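Long-range contacts in geranyltranstransferase (Campylobacter jejuni, PDB 3NPK), which probably catalyses the condensation of geranyl diphosphate with isopentenyl diphosphate to farnesyl diphosphate, releasing pyrophosphate: residues E70-Y75 and T115-V120; A62-L67 and S122-K127; A139-L144 and T175-A180; A44-S49 and A181-G186. All coordinates share one frame; numbering follows the deposited sequence.

Interaction 1: residues E70-Y75 and T115-V120; sequences EFIHTY and TEAFLV. With PPV (pyrophosphate), chain C.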
loop_
_atom_site.group_PDB
_atom_site.type_symbol
_atom_site.label_atom_id
_atom_site.label_comp_id
_atom_site.label_asym_id
_atom_site.label_seq_id
_atom_site.Cartn_x
_atom_site.Cartn_y
_atom_site.Cartn_z
ATOM N N GLU A 70 -11.099 -5.754 0.511
ATOM C CA GLU A 70 -11.665 -5.200 1.734
ATOM C C GLU A 70 -10.589 -4.586 2.646
ATOM O O GLU A 70 -10.878 -3.634 3.383
ATOM C CB GLU A 70 -12.527 -6.242 2.455
ATOM C CG GLU A 70 -13.742 -6.615 1.622
ATOM C CD GLU A 70 -14.778 -5.481 1.458
ATOM O OE1 GLU A 70 -14.921 -4.608 2.351
ATOM O OE2 GLU A 70 -15.473 -5.481 0.424
ATOM N N PHE A 71 -9.354 -5.089 2.571
ATOM C CA PHE A 71 -8.252 -4.448 3.305
ATOM C C PHE A 71 -8.027 -3.042 2.753
ATOM O O PHE A 71 -7.849 -2.093 3.522
ATOM C CB PHE A 71 -6.943 -5.244 3.200
ATOM C CG PHE A 71 -6.860 -6.465 4.108
ATOM C CD1 PHE A 71 -7.931 -6.889 4.881
ATOM C CD2 PHE A 71 -5.691 -7.196 4.149
ATOM C CE1 PHE A 71 -7.819 -8.021 5.698
ATOM C CE2 PHE A 71 -5.564 -8.326 4.946
ATOM C CZ PHE A 71 -6.635 -8.739 5.724
ATOM N N ILE A 72 -7.991 -2.908 1.429
ATOM C CA ILE A 72 -7.812 -1.594 0.818
ATOM C C ILE A 72 -8.959 -0.702 1.213
ATOM O O ILE A 72 -8.757 0.444 1.601
ATOM C CB ILE A 72 -7.790 -1.684 -0.725
ATOM C CG1 ILE A 72 -6.475 -2.322 -1.181
ATOM C CG2 ILE A 72 -8.054 -0.290 -1.382
ATOM C CD1 ILE A 72 -5.253 -1.470 -0.890
ATOM N N HIS A 73 -10.175 -1.210 1.086
ATOM C CA HIS A 73 -11.332 -0.384 1.381
ATOM C C HIS A 73 -11.314 0.081 2.843
ATOM O O HIS A 73 -11.547 1.260 3.141
ATOM C CB HIS A 73 -12.606 -1.140 1.025
ATOM C CG HIS A 73 -13.844 -0.353 1.277
ATOM N ND1 HIS A 73 -14.844 -0.775 2.124
ATOM C CD2 HIS A 73 -14.224 0.857 0.811
ATOM C CE1 HIS A 73 -15.806 0.132 2.145
ATOM N NE2 HIS A 73 -15.445 1.140 1.369
ATOM N N THR A 74 -11.049 -0.846 3.757
ATOM C CA THR A 74 -11.003 -0.485 5.173
ATOM C C THR A 74 -9.890 0.518 5.477
ATOM O O THR A 74 -10.114 1.477 6.240
ATOM C CB THR A 74 -10.897 -1.743 6.054
ATOM O OG1 THR A 74 -12.119 -2.476 5.953
ATOM C CG2 THR A 74 -10.656 -1.389 7.528
ATOM N N TYR A 75 -8.702 0.323 4.897
ATOM C CA TYR A 75 -7.621 1.298 5.136
ATOM C C TYR A 75 -8.084 2.694 4.695
ATOM O O TYR A 75 -7.860 3.694 5.390
ATOM C CB TYR A 75 -6.282 0.882 4.484
ATOM C CG TYR A 75 -5.770 1.823 3.397
ATOM C CD1 TYR A 75 -5.267 3.086 3.711
ATOM C CD2 TYR A 75 -5.766 1.431 2.058
ATOM C CE1 TYR A 75 -4.816 3.943 2.730
ATOM C CE2 TYR A 75 -5.293 2.281 1.066
ATOM C CZ TYR A 75 -4.834 3.534 1.406
ATOM O OH TYR A 75 -4.380 4.409 0.445
ATOM N N THR A 115 -0.566 -1.969 2.644
ATOM C CA THR A 115 0.507 -2.898 2.256
ATOM C C THR A 115 0.063 -4.353 2.363
ATOM O O THR A 115 0.407 -5.186 1.511
ATOM C CB THR A 115 1.749 -2.653 3.118
ATOM O OG1 THR A 115 2.123 -1.278 2.984
ATOM C CG2 THR A 115 2.922 -3.533 2.692
ATOM N N GLU A 116 -0.718 -4.665 3.387
ATOM C CA GLU A 116 -1.103 -6.060 3.616
ATOM C C GLU A 116 -2.016 -6.594 2.510
ATOM O O GLU A 116 -2.037 -7.801 2.244
ATOM C CB GLU A 116 -1.777 -6.218 4.976
ATOM C CG GLU A 116 -1.803 -7.647 5.497
ATOM C CD GLU A 116 -0.449 -8.173 5.975
ATOM O OE1 GLU A 116 0.575 -7.457 5.898
ATOM O OE2 GLU A 116 -0.416 -9.335 6.434
ATOM N N ALA A 117 -2.755 -5.706 1.855
ATOM C CA ALA A 117 -3.605 -6.137 0.752
ATOM C C ALA A 117 -2.733 -6.825 -0.300
ATOM O O ALA A 117 -3.115 -7.854 -0.879
ATOM C CB ALA A 117 -4.339 -4.952 0.133
ATOM N N PHE A 118 -1.558 -6.250 -0.539
ATOM C CA PHE A 118 -0.649 -6.820 -1.523
ATOM C C PHE A 118 0.043 -8.090 -1.048
ATOM O O PHE A 118 0.292 -8.994 -1.852
ATOM C CB PHE A 118 0.298 -5.749 -2.057
ATOM C CG PHE A 118 -0.447 -4.664 -2.738
ATOM C CD1 PHE A 118 -0.982 -4.893 -3.986
ATOM C CD2 PHE A 118 -0.763 -3.474 -2.081
ATOM C CE1 PHE A 118 -1.747 -3.920 -4.617
ATOM C CE2 PHE A 118 -1.539 -2.508 -2.696
ATOM C CZ PHE A 118 -2.043 -2.734 -3.960
ATOM N N LEU A 119 0.356 -8.167 0.243
ATOM C CA LEU A 119 0.883 -9.413 0.792
ATOM C C LEU A 119 -0.134 -10.544 0.620
ATOM O O LEU A 119 0.203 -11.630 0.151
ATOM C CB LEU A 119 1.263 -9.257 2.270
ATOM C CG LEU A 119 1.993 -10.452 2.892
ATOM C CD1 LEU A 119 3.303 -10.749 2.148
ATOM C CD2 LEU A 119 2.281 -10.171 4.356
ATOM N N VAL A 120 -1.381 -10.280 0.990
ATOM C CA VAL A 120 -2.429 -11.293 0.888
ATOM C C VAL A 120 -2.647 -11.695 -0.567
ATOM O O VAL A 120 -2.753 -12.884 -0.892
ATOM C CB VAL A 120 -3.748 -10.805 1.530
ATOM C CG1 VAL A 120 -4.922 -11.697 1.108
ATOM C CG2 VAL A 120 -3.593 -10.759 3.041
HETATM O O11 PPV C . -18.600 3.142 2.067
HETATM P P1 PPV C . -19.455 1.737 2.188
HETATM O O21 PPV C . -21.071 2.001 2.033
HETATM O O31 PPV C . -19.045 0.798 1.142
HETATM O OPP PPV C . -19.197 1.216 3.723
HETATM P P2 PPV C . -18.982 -0.311 4.277
HETATM O O12 PPV C . -18.879 -0.066 5.904
HETATM O O22 PPV C . -17.545 -0.900 3.797
HETATM O O32 PPV C . -20.117 -1.191 3.948
#
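The ring of Phe71 turns an edge to the opposing helix: Ala117 N lies near the ring plane, 4.0 Å from CD2. Two side chains of helix 103-122 approach the same rim obliquely, Val120 with CG2 3.7 Å from Phe71 CE2 and Glu116 with its CG methylene 3.9 Å from that same ring carbon. Glu116 runs alongside Phe71, and its chain bends at chi2, which carries the carboxylate away from the interface. The Phe118 ring is met obliquely by Ile72 CD1, while it stacks on Phe118 of the second subunit. On the far side of helix 59-80, the imidazole of His73 presents an edge to the bound pyrophosphate.

Between these rings the small Ala117 forms the point of closest engagement. Its CB lies 3.6 Å from Ile72 CG1 and 4.0 Å from Phe71 CB, so the methyl group is seated between two larger side chains. CG1 of Ile72 stands anti to the carbonyl carbon (chi1 -72°), which sends that branch across to the alanine. The local axes run antiparallel at 178° and come within 8.6 Å. No hydrogen bond joins the segments; the contact is apolar and buried.

Helix 59-80 thus has one face packed against helix 103-122 and another lining the pocket. There the pyrophosphate is hydrogen-bonded by the backbone N of Lys40 and by the side chains of Arg43 and Arg92, and Thr74 OG1 holds Arg92 from the second shell. This site is consistent with the isopentenyl diphosphate site of the all-helical farnesyl diphosphate synthase fold.

Interaction 2: residues A62-L67 and S122-K127; sequences ALDVAL and SHAHLK
Val65 and Leu126 make the closest apolar touch, CG2 of the valine lying 3.8 Å from CD1 of the leucine, with the two side chains crossing at about a right angle. Beside them Ala124 faces Asp64: Asp64 CB is 4.1 Å from Ala124 CB, and Asp64 OD2 comes to 3.8 Å from Ala124 CA. Helix and loop therefore meet through one branched apolar pair and one flank where an alanine lies against the base of an acid.

No direct hydrogen bond crosses the interface, but a water does the bridging. It donates to Asp64 OD2 at 2.8 Å and accepts from His125 N at 2.8 Å, so the carboxylate reaches the loop backbone at one remove. The other oxygen, OD1, is bonded to His12 NE2, and with partners on both oxygens the carboxylate is fixed in its rotation.

The loop has its own local order. His125 is the centre of an inverse gamma turn, in which Leu126 N bonds weakly to Ala124 O over 3.0 Å. Ala124 O also receives Lys131 NZ, tying the turn to the helix that follows, and Lys127 occupies the N-cap position of that helix.

The segment 122-127 thus links helix 103-122 to helix 128-142 while leaning on helix 59-80. Leu134 of helix 128-142 touches both Val65 and Leu126, Leu47 of helix 42-54 and Ile189 of helix 164-189 also pack on Val65, and Lys136 of the second subunit packs against Ser122 and His123.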
loop_
_atom_site.group_PDB
_atom_site.type_symbol
_atom_site.label_atom_id
_atom_site.label_comp_id
_atom_site.label_asym_id
_atom_site.label_seq_id
_atom_site.Cartn_x
_atom_site.Cartn_y
_atom_site.Cartn_z
ATOM N N ALA A 62 -10.388 -17.559 -4.417
ATOM C CA ALA A 62 -10.721 -16.151 -4.632
ATOM C C ALA A 62 -10.957 -15.384 -3.347
ATOM O O ALA A 62 -10.948 -14.154 -3.367
ATOM C CB ALA A 62 -11.948 -16.022 -5.543
ATOM N N LEU A 63 -11.237 -16.088 -2.253
ATOM C CA LEU A 63 -11.540 -15.398 -1.011
ATOM C C LEU A 63 -10.401 -14.479 -0.583
ATOM O O LEU A 63 -10.660 -13.404 -0.034
ATOM C CB LEU A 63 -11.864 -16.400 0.103
ATOM C CG LEU A 63 -13.209 -17.109 -0.052
ATOM C CD1 LEU A 63 -13.262 -18.341 0.844
ATOM C CD2 LEU A 63 -14.401 -16.194 0.200
ATOM N N ASP A 64 -9.154 -14.887 -0.829
ATOM C CA ASP A 64 -8.000 -14.051 -0.471
ATOM C C ASP A 64 -7.979 -12.772 -1.310
ATOM O O ASP A 64 -7.508 -11.735 -0.854
ATOM C CB ASP A 64 -6.673 -14.780 -0.691
ATOM C CG ASP A 64 -6.368 -15.804 0.381
ATOM O OD1 ASP A 64 -6.963 -15.738 1.484
ATOM O OD2 ASP A 64 -5.502 -16.675 0.116
ATOM N N VAL A 65 -8.474 -12.843 -2.543
ATOM C CA VAL A 65 -8.469 -11.662 -3.406
ATOM C C VAL A 65 -9.561 -10.707 -2.929
ATOM O O VAL A 65 -9.350 -9.489 -2.862
ATOM C CB VAL A 65 -8.663 -12.053 -4.905
ATOM C CG1 VAL A 65 -8.492 -10.834 -5.799
ATOM C CG2 VAL A 65 -7.666 -13.139 -5.296
ATOM N N ALA A 66 -10.721 -11.255 -2.573
ATOM C CA ALA A 66 -11.777 -10.462 -1.950
ATOM C C ALA A 66 -11.269 -9.809 -0.665
ATOM O O ALA A 66 -11.597 -8.647 -0.369
ATOM C CB ALA A 66 -13.000 -11.337 -1.654
ATOM N N LEU A 67 -10.481 -10.556 0.110
ATOM C CA LEU A 67 -9.917 -10.033 1.349
ATOM C C LEU A 67 -9.021 -8.819 1.084
ATOM O O LEU A 67 -9.118 -7.798 1.780
ATOM C CB LEU A 67 -9.125 -11.120 2.069
ATOM C CG LEU A 67 -8.737 -10.796 3.514
ATOM C CD1 LEU A 67 -10.002 -10.577 4.332
ATOM C CD2 LEU A 67 -7.923 -11.948 4.077
ATOM N N SER A 122 -0.543 -11.545 -3.037
ATOM C CA SER A 122 0.618 -12.246 -3.569
ATOM C C SER A 122 0.706 -13.694 -3.080
ATOM O O SER A 122 1.349 -14.525 -3.726
ATOM C CB SER A 122 1.906 -11.478 -3.269
ATOM O OG SER A 122 2.255 -11.521 -1.894
ATOM N N HIS A 123 0.071 -13.969 -1.941
ATOM C CA HIS A 123 0.028 -15.317 -1.371
ATOM C C HIS A 123 -1.207 -16.157 -1.738
ATOM O O HIS A 123 -1.331 -17.313 -1.307
ATOM C CB HIS A 123 0.198 -15.245 0.149
ATOM C CG HIS A 123 1.625 -15.144 0.579
ATOM N ND1 HIS A 123 2.256 -13.941 0.841
ATOM C CD2 HIS A 123 2.553 -16.108 0.798
ATOM C CE1 HIS A 123 3.507 -14.177 1.212
ATOM N NE2 HIS A 123 3.714 -15.479 1.179
ATOM N N ALA A 124 -2.088 -15.614 -2.578
ATOM C CA ALA A 124 -3.270 -16.363 -2.985
ATOM C C ALA A 124 -2.875 -17.639 -3.731
ATOM O O ALA A 124 -1.825 -17.702 -4.398
ATOM C CB ALA A 124 -4.173 -15.514 -3.857
ATOM N N HIS A 125 -3.720 -18.655 -3.632
ATOM C CA HIS A 125 -3.463 -19.910 -4.319
ATOM C C HIS A 125 -3.990 -19.854 -5.756
ATOM O O HIS A 125 -4.996 -20.506 -6.091
ATOM C CB HIS A 125 -4.066 -21.092 -3.560
ATOM C CG HIS A 125 -3.577 -22.419 -4.047
ATOM N ND1 HIS A 125 -2.797 -23.260 -3.280
ATOM C CD2 HIS A 125 -3.732 -23.036 -5.241
ATOM C CE1 HIS A 125 -2.513 -24.347 -3.975
ATOM N NE2 HIS A 125 -3.065 -24.235 -5.170
ATOM N N LEU A 126 -3.324 -19.034 -6.570
ATOM C CA LEU A 126 -3.642 -18.816 -7.978
ATOM C C LEU A 126 -2.319 -18.722 -8.722
ATOM O O LEU A 126 -1.288 -18.408 -8.127
ATOM C CB LEU A 126 -4.403 -17.491 -8.149
ATOM C CG LEU A 126 -5.767 -17.409 -7.474
ATOM C CD1 LEU A 126 -6.241 -15.928 -7.419
ATOM C CD2 LEU A 126 -6.788 -18.276 -8.230
ATOM N N LYS A 127 -2.338 -18.977 -10.028
ATOM C CA LYS A 127 -1.126 -18.865 -10.825
ATOM C C LYS A 127 -0.499 -17.491 -10.699
ATOM O O LYS A 127 -1.217 -16.482 -10.603
ATOM C CB LYS A 127 -1.428 -19.135 -12.300
ATOM C CG LYS A 127 -1.839 -20.561 -12.593
ATOM C CD LYS A 127 -1.985 -20.757 -14.078
ATOM C CE LYS A 127 -3.219 -20.053 -14.594
ATOM N NZ LYS A 127 -3.591 -20.580 -15.943
HETATM O O HOH W 1 -6.081 -18.182 -2.173
#

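Interaction 3: residues A139-L144 and T175-A180; sequences AFNAGL and TARLIA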
loop_
_atom_site.group_PDB
_atom_site.type_symbol
_atom_site.label_atom_id
_atom_site.label_comp_id
_atom_site.label_asym_id
_atom_site.label_seq_id
_atom_site.Cartn_x
_atom_site.Cartn_y
_atom_site.Cartn_z
ATOM N N ALA A 139 -3.633 -2.126 -7.622
ATOM C CA ALA A 139 -2.767 -0.974 -7.334
ATOM C C ALA A 139 -3.087 0.227 -8.231
ATOM O O ALA A 139 -2.951 1.375 -7.813
ATOM C CB ALA A 139 -1.287 -1.350 -7.454
ATOM N N PHE A 140 -3.511 -0.037 -9.461
ATOM C CA PHE A 140 -3.919 1.049 -10.346
ATOM C C PHE A 140 -5.172 1.719 -9.797
ATOM O O PHE A 140 -5.206 2.937 -9.583
ATOM C CB PHE A 140 -4.181 0.527 -11.768
ATOM C CG PHE A 140 -4.587 1.601 -12.741
ATOM C CD1 PHE A 140 -5.928 1.931 -12.927
ATOM C CD2 PHE A 140 -3.623 2.267 -13.469
ATOM C CE1 PHE A 140 -6.297 2.913 -13.841
ATOM C CE2 PHE A 140 -3.986 3.258 -14.391
ATOM C CZ PHE A 140 -5.315 3.570 -14.574
ATOM N N ASN A 141 -6.201 0.922 -9.526
ATOM C CA ASN A 141 -7.491 1.492 -9.142
ATOM C C ASN A 141 -7.580 2.016 -7.713
ATOM O O ASN A 141 -8.381 2.921 -7.436
ATOM C CB ASN A 141 -8.615 0.500 -9.442
ATOM C CG ASN A 141 -8.832 0.342 -10.935
ATOM O OD1 ASN A 141 -9.360 1.239 -11.587
ATOM N ND2 ASN A 141 -8.381 -0.773 -11.490
ATOM N N ALA A 142 -6.783 1.433 -6.817
ATOM C CA ALA A 142 -6.757 1.856 -5.414
ATOM C C ALA A 142 -5.748 2.956 -5.140
ATOM O O ALA A 142 -5.802 3.587 -4.080
ATOM C CB ALA A 142 -6.458 0.670 -4.509
ATOM N N GLY A 143 -4.827 3.174 -6.074
ATOM C CA GLY A 143 -3.738 4.103 -5.847
ATOM C C GLY A 143 -3.964 5.471 -6.452
ATOM O O GLY A 143 -5.118 5.925 -6.578
ATOM N N LEU A 144 -2.863 6.127 -6.825
ATOM C CA LEU A 144 -2.956 7.473 -7.384
ATOM C C LEU A 144 -3.740 7.551 -8.701
ATOM O O LEU A 144 -4.249 8.620 -9.054
ATOM C CB LEU A 144 -1.575 8.097 -7.524
ATOM C CG LEU A 144 -0.602 7.408 -8.466
ATOM C CD1 LEU A 144 -0.763 7.971 -9.890
ATOM C CD2 LEU A 144 0.820 7.621 -7.968
ATOM N N THR A 175 -14.554 6.553 -5.854
ATOM C CA THR A 175 -15.265 5.309 -5.532
ATOM C C THR A 175 -15.516 4.370 -6.691
ATOM O O THR A 175 -15.503 3.140 -6.502
ATOM C CB THR A 175 -16.597 5.564 -4.841
ATOM O OG1 THR A 175 -17.380 6.424 -5.657
ATOM C CG2 THR A 175 -16.386 6.275 -3.513
ATOM N N ALA A 176 -15.737 4.897 -7.894
ATOM C CA ALA A 176 -16.172 3.991 -8.962
ATOM C C ALA A 176 -15.054 3.063 -9.429
ATOM O O ALA A 176 -15.307 1.912 -9.758
ATOM C CB ALA A 176 -16.747 4.753 -10.149
ATOM N N ARG A 177 -13.819 3.556 -9.472
ATOM C CA ARG A 177 -12.746 2.723 -10.008
ATOM C C ARG A 177 -12.490 1.475 -9.168
ATOM O O ARG A 177 -12.226 0.418 -9.716
ATOM C CB ARG A 177 -11.467 3.528 -10.279
ATOM C CG ARG A 177 -11.548 4.266 -11.639
ATOM C CD ARG A 177 -10.247 4.904 -12.077
ATOM N NE ARG A 177 -10.427 5.567 -13.365
ATOM C CZ ARG A 177 -9.446 6.053 -14.118
ATOM N NH1 ARG A 177 -8.185 5.976 -13.721
ATOM N NH2 ARG A 177 -9.740 6.611 -15.283
ATOM N N LEU A 178 -12.593 1.583 -7.844
ATOM C CA LEU A 178 -12.388 0.413 -6.990
ATOM C C LEU A 178 -13.538 -0.605 -7.122
ATOM O O LEU A 178 -13.312 -1.819 -7.060
ATOM C CB LEU A 178 -12.185 0.825 -5.525
ATOM C CG LEU A 178 -11.693 -0.316 -4.615
ATOM C CD1 LEU A 178 -10.358 -0.856 -5.069
ATOM C CD2 LEU A 178 -11.610 0.139 -3.166
ATOM N N ILE A 179 -14.766 -0.114 -7.316
ATOM C CA ILE A 179 -15.914 -0.986 -7.596
ATOM C C ILE A 179 -15.731 -1.716 -8.936
ATOM O O ILE A 179 -15.909 -2.942 -9.029
ATOM C CB ILE A 179 -17.240 -0.184 -7.554
ATOM C CG1 ILE A 179 -17.528 0.234 -6.106
ATOM C CG2 ILE A 179 -18.399 -0.989 -8.117
ATOM C CD1 ILE A 179 -18.553 1.326 -5.953
ATOM N N ALA A 180 -15.346 -0.972 -9.963
ATOM C CA ALA A 180 -15.019 -1.571 -11.263
ATOM C C ALA A 180 -13.881 -2.592 -11.132
ATOM O O ALA A 180 -13.905 -3.674 -11.744
ATOM C CB ALA A 180 -14.639 -0.471 -12.268
#
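Arg177 stretches out from CG to NE and crosses Phe140 obliquely, its guanidinium plane tilted only 21° from the ring. NH1 does the touching, 3.6 Å from Phe140 CE1. The ring is brought there by a chi1 of -179°, with CG anti to the backbone N, and the same NH1 makes a weak hydrogen bond to Asn145 O, so the guanidinium also reaches over the turn that follows helix 128-142.

Asn141 meets the arginine differently, crossing its chain at about a right angle with the amide and guanidinium planes 77° apart. Its OD1 lies against the aliphatic part, 3.4 Å from Arg177 CB and 3.8 Å from Arg177 CD, rather than at the charged end. The amide is held by neighbours beyond the pair: Tyr201 OH bonds to OD1, and ND2 bonds to Thr137 O one turn back. With both polar atoms engaged, this buried group is fixed in orientation, and its CG also sits in the plane of the Phe140 ring, at the edge. Tyr201 packs on Arg177 as well, joining helix 194-220 to the arrangement.

On the flank of the amide, Ala142 CB and Leu178 CD1 are 4.2 Å apart. Leu178 continues the apolar layer onto Leu69 and Ile72, and also touches Arg43 of the pyrophosphate pocket; its side chain is about 9 Å from the pyrophosphate.

Helix 128-142 is thereby packed on helix 164-189 in the central bundle of the polyprenyl synthase fold. Thr175 probably belongs to the lysine-threonine pair that, in relatives, borders the allylic diphosphate site.

Interaction 4: residues A44-S49 and A181-G186; sequences AQLLLS and AALKMG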
loop_
_atom_site.group_PDB
_atom_site.type_symbol
_atom_site.label_atom_id
_atom_site.label_comp_id
_atom_site.label_asym_id
_atom_site.label_seq_id
_atom_site.Cartn_x
_atom_site.Cartn_y
_atom_site.Cartn_z
ATOM N N ALA A 44 -16.005 -7.087 -2.054
ATOM C CA ALA A 44 -15.745 -8.527 -1.963
ATOM C C ALA A 44 -16.836 -9.335 -2.665
ATOM O O ALA A 44 -16.545 -10.266 -3.422
ATOM C CB ALA A 44 -15.644 -8.959 -0.495
ATOM N N GLN A 45 -18.094 -8.991 -2.409
ATOM C CA GLN A 45 -19.206 -9.762 -2.970
ATOM C C GLN A 45 -19.338 -9.640 -4.487
ATOM O O GLN A 45 -19.710 -10.616 -5.165
ATOM C CB GLN A 45 -20.526 -9.436 -2.269
ATOM C CG GLN A 45 -20.526 -9.850 -0.781
ATOM C CD GLN A 45 -20.150 -11.313 -0.609
ATOM O OE1 GLN A 45 -20.506 -12.149 -1.435
ATOM N NE2 GLN A 45 -19.415 -11.624 0.450
ATOM N N LEU A 46 -19.026 -8.467 -5.035
ATOM C CA LEU A 46 -18.985 -8.328 -6.495
ATOM C C LEU A 46 -17.956 -9.279 -7.091
ATOM O O LEU A 46 -18.241 -9.991 -8.056
ATOM C CB LEU A 46 -18.648 -6.895 -6.899
ATOM C CG LEU A 46 -19.745 -5.850 -6.673
ATOM C CD1 LEU A 46 -19.142 -4.492 -6.954
ATOM C CD2 LEU A 46 -20.953 -6.122 -7.568
ATOM N N LEU A 47 -16.761 -9.310 -6.504
ATOM C CA LEU A 47 -15.698 -10.164 -7.020
ATOM C C LEU A 47 -16.110 -11.632 -6.917
ATOM O O LEU A 47 -15.970 -12.404 -7.879
ATOM C CB LEU A 47 -14.395 -9.921 -6.249
ATOM C CG LEU A 47 -13.207 -10.785 -6.693
ATOM C CD1 LEU A 47 -11.891 -10.053 -6.499
ATOM C CD2 LEU A 47 -13.146 -12.142 -5.967
ATOM N N LEU A 48 -16.604 -12.031 -5.748
ATOM C CA LEU A 48 -16.927 -13.443 -5.527
ATOM C C LEU A 48 -18.101 -13.884 -6.397
ATOM O O LEU A 48 -18.176 -15.048 -6.798
ATOM C CB LEU A 48 -17.224 -13.701 -4.048
ATOM C CG LEU A 48 -16.027 -13.483 -3.117
ATOM C CD1 LEU A 48 -16.494 -13.468 -1.656
ATOM C CD2 LEU A 48 -14.962 -14.565 -3.361
ATOM N N SER A 49 -19.011 -12.960 -6.706
ATOM C CA SER A 49 -20.161 -13.287 -7.552
ATOM C C SER A 49 -19.674 -13.610 -8.960
ATOM O O SER A 49 -20.125 -14.590 -9.582
ATOM C CB SER A 49 -21.159 -12.122 -7.612
ATOM O OG SER A 49 -21.787 -11.882 -6.356
ATOM N N ALA A 181 -12.878 -2.255 -10.329
ATOM C CA ALA A 181 -11.755 -3.171 -10.121
ATOM C C ALA A 181 -12.208 -4.487 -9.488
ATOM O O ALA A 181 -11.714 -5.545 -9.841
ATOM C CB ALA A 181 -10.678 -2.514 -9.252
ATOM N N ALA A 182 -13.146 -4.425 -8.546
ATOM C CA ALA A 182 -13.615 -5.646 -7.907
ATOM C C ALA A 182 -14.199 -6.595 -8.944
ATOM O O ALA A 182 -13.903 -7.797 -8.949
ATOM C CB ALA A 182 -14.653 -5.317 -6.856
ATOM N N LEU A 183 -15.041 -6.058 -9.824
ATOM C CA LEU A 183 -15.630 -6.860 -10.899
ATOM C C LEU A 183 -14.554 -7.374 -11.857
ATOM O O LEU A 183 -14.542 -8.563 -12.193
ATOM C CB LEU A 183 -16.670 -6.044 -11.663
ATOM C CG LEU A 183 -17.946 -5.798 -10.863
ATOM C CD1 LEU A 183 -18.776 -4.641 -11.451
ATOM C CD2 LEU A 183 -18.791 -7.086 -10.764
ATOM N N LYS A 184 -13.643 -6.493 -12.284
ATOM C CA LYS A 184 -12.606 -6.898 -13.239
ATOM C C LYS A 184 -11.684 -7.966 -12.637
ATOM O O LYS A 184 -11.274 -8.902 -13.314
ATOM C CB LYS A 184 -11.771 -5.700 -13.710
ATOM C CG LYS A 184 -10.777 -6.084 -14.826
ATOM C CD LYS A 184 -10.057 -4.908 -15.406
ATOM C CE LYS A 184 -9.134 -5.387 -16.545
ATOM N NZ LYS A 184 -8.321 -4.307 -17.132
HETATM N N MSE A 185 -11.371 -7.830 -11.356
HETATM C CA MSE A 185 -10.539 -8.816 -10.681
HETATM C C MSE A 185 -11.219 -10.197 -10.644
HETATM O O MSE A 185 -10.553 -11.234 -10.795
HETATM C CB MSE A 185 -10.189 -8.320 -9.278
HETATM C CG MSE A 185 -9.204 -7.159 -9.359
HETATM SE SE MSE A 185 -8.943 -6.198 -7.693
HETATM C CE MSE A 185 -7.701 -7.432 -6.842
ATOM N N GLY A 186 -12.536 -10.226 -10.459
ATOM C CA GLY A 186 -13.251 -11.498 -10.580
ATOM C C GLY A 186 -13.021 -12.108 -11.966
ATOM O O GLY A 186 -12.776 -13.316 -12.106
#
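Two donors of one residue grip Gln45 O: Ser49 N at 2.9 Å, the ordinary helical bond, and Ser49 OG at 2.7 Å. The hydroxyl folds back on its own helix and comes from above the carbonyl plane, 33° out of it; the Ser49 side chain takes no part in the interface.

That interface joins helix 42-54 to helix 164-189 inside the all-helical polyprenyl synthase fold. The local axes run in nearly the same direction, crossing at -25°, and close to 7.5 Å. Such nearness depends on small residues in segment 181-186: Gly186 has no side chain, and its CA lies 4.5 Å from Leu47 CA, while Ala182 offers only a methyl group to Leu46.

Leucines fill the flanks. Leu183 crosses Leu46 obliquely, its CD2 meeting Leu46 CB at 3.9 Å. Leu47, with CG anti to the backbone N, crosses Met185 obliquely and sets CD1 3.7 Å from CB of that residue, a selenomethionine. The end of Met185 then leads away to pack on helices 59-80 and 128-142. Leu278 of helix 269-282 also packs on Leu46; the contact is buried, and its side chains are wholly apolar.

Backbone also meets backbone: Leu47 CA is 3.5 Å from Ala182 O, a CA-H...O contact with 124° at the hydrogen.

Interactions 1, 3 and 4 are buried helix pairs, whereas interaction 2 sets a loop on a helix nearer the surface and alone uses a bridging water. Helix 59-80 serves interactions 1 and 2, and helix 164-189 serves 3 and 4. Interactions 1 and 4 are apolar, while interaction 3 brings an arginine and a buried amide into the bundle. Their layers merge: Val65 CG1 lies 3.6 Å from Leu47 CD1, and Ile72 CG2 lies 3.6 Å from Ala142 CB. Glu70 OE2 probably accepts a hydrogen bond from Ala44 N, joining interactions 1 and 4. Interaction 4 alone touches no other subunit; interaction 1 alone includes a pyrophosphate-pocket residue.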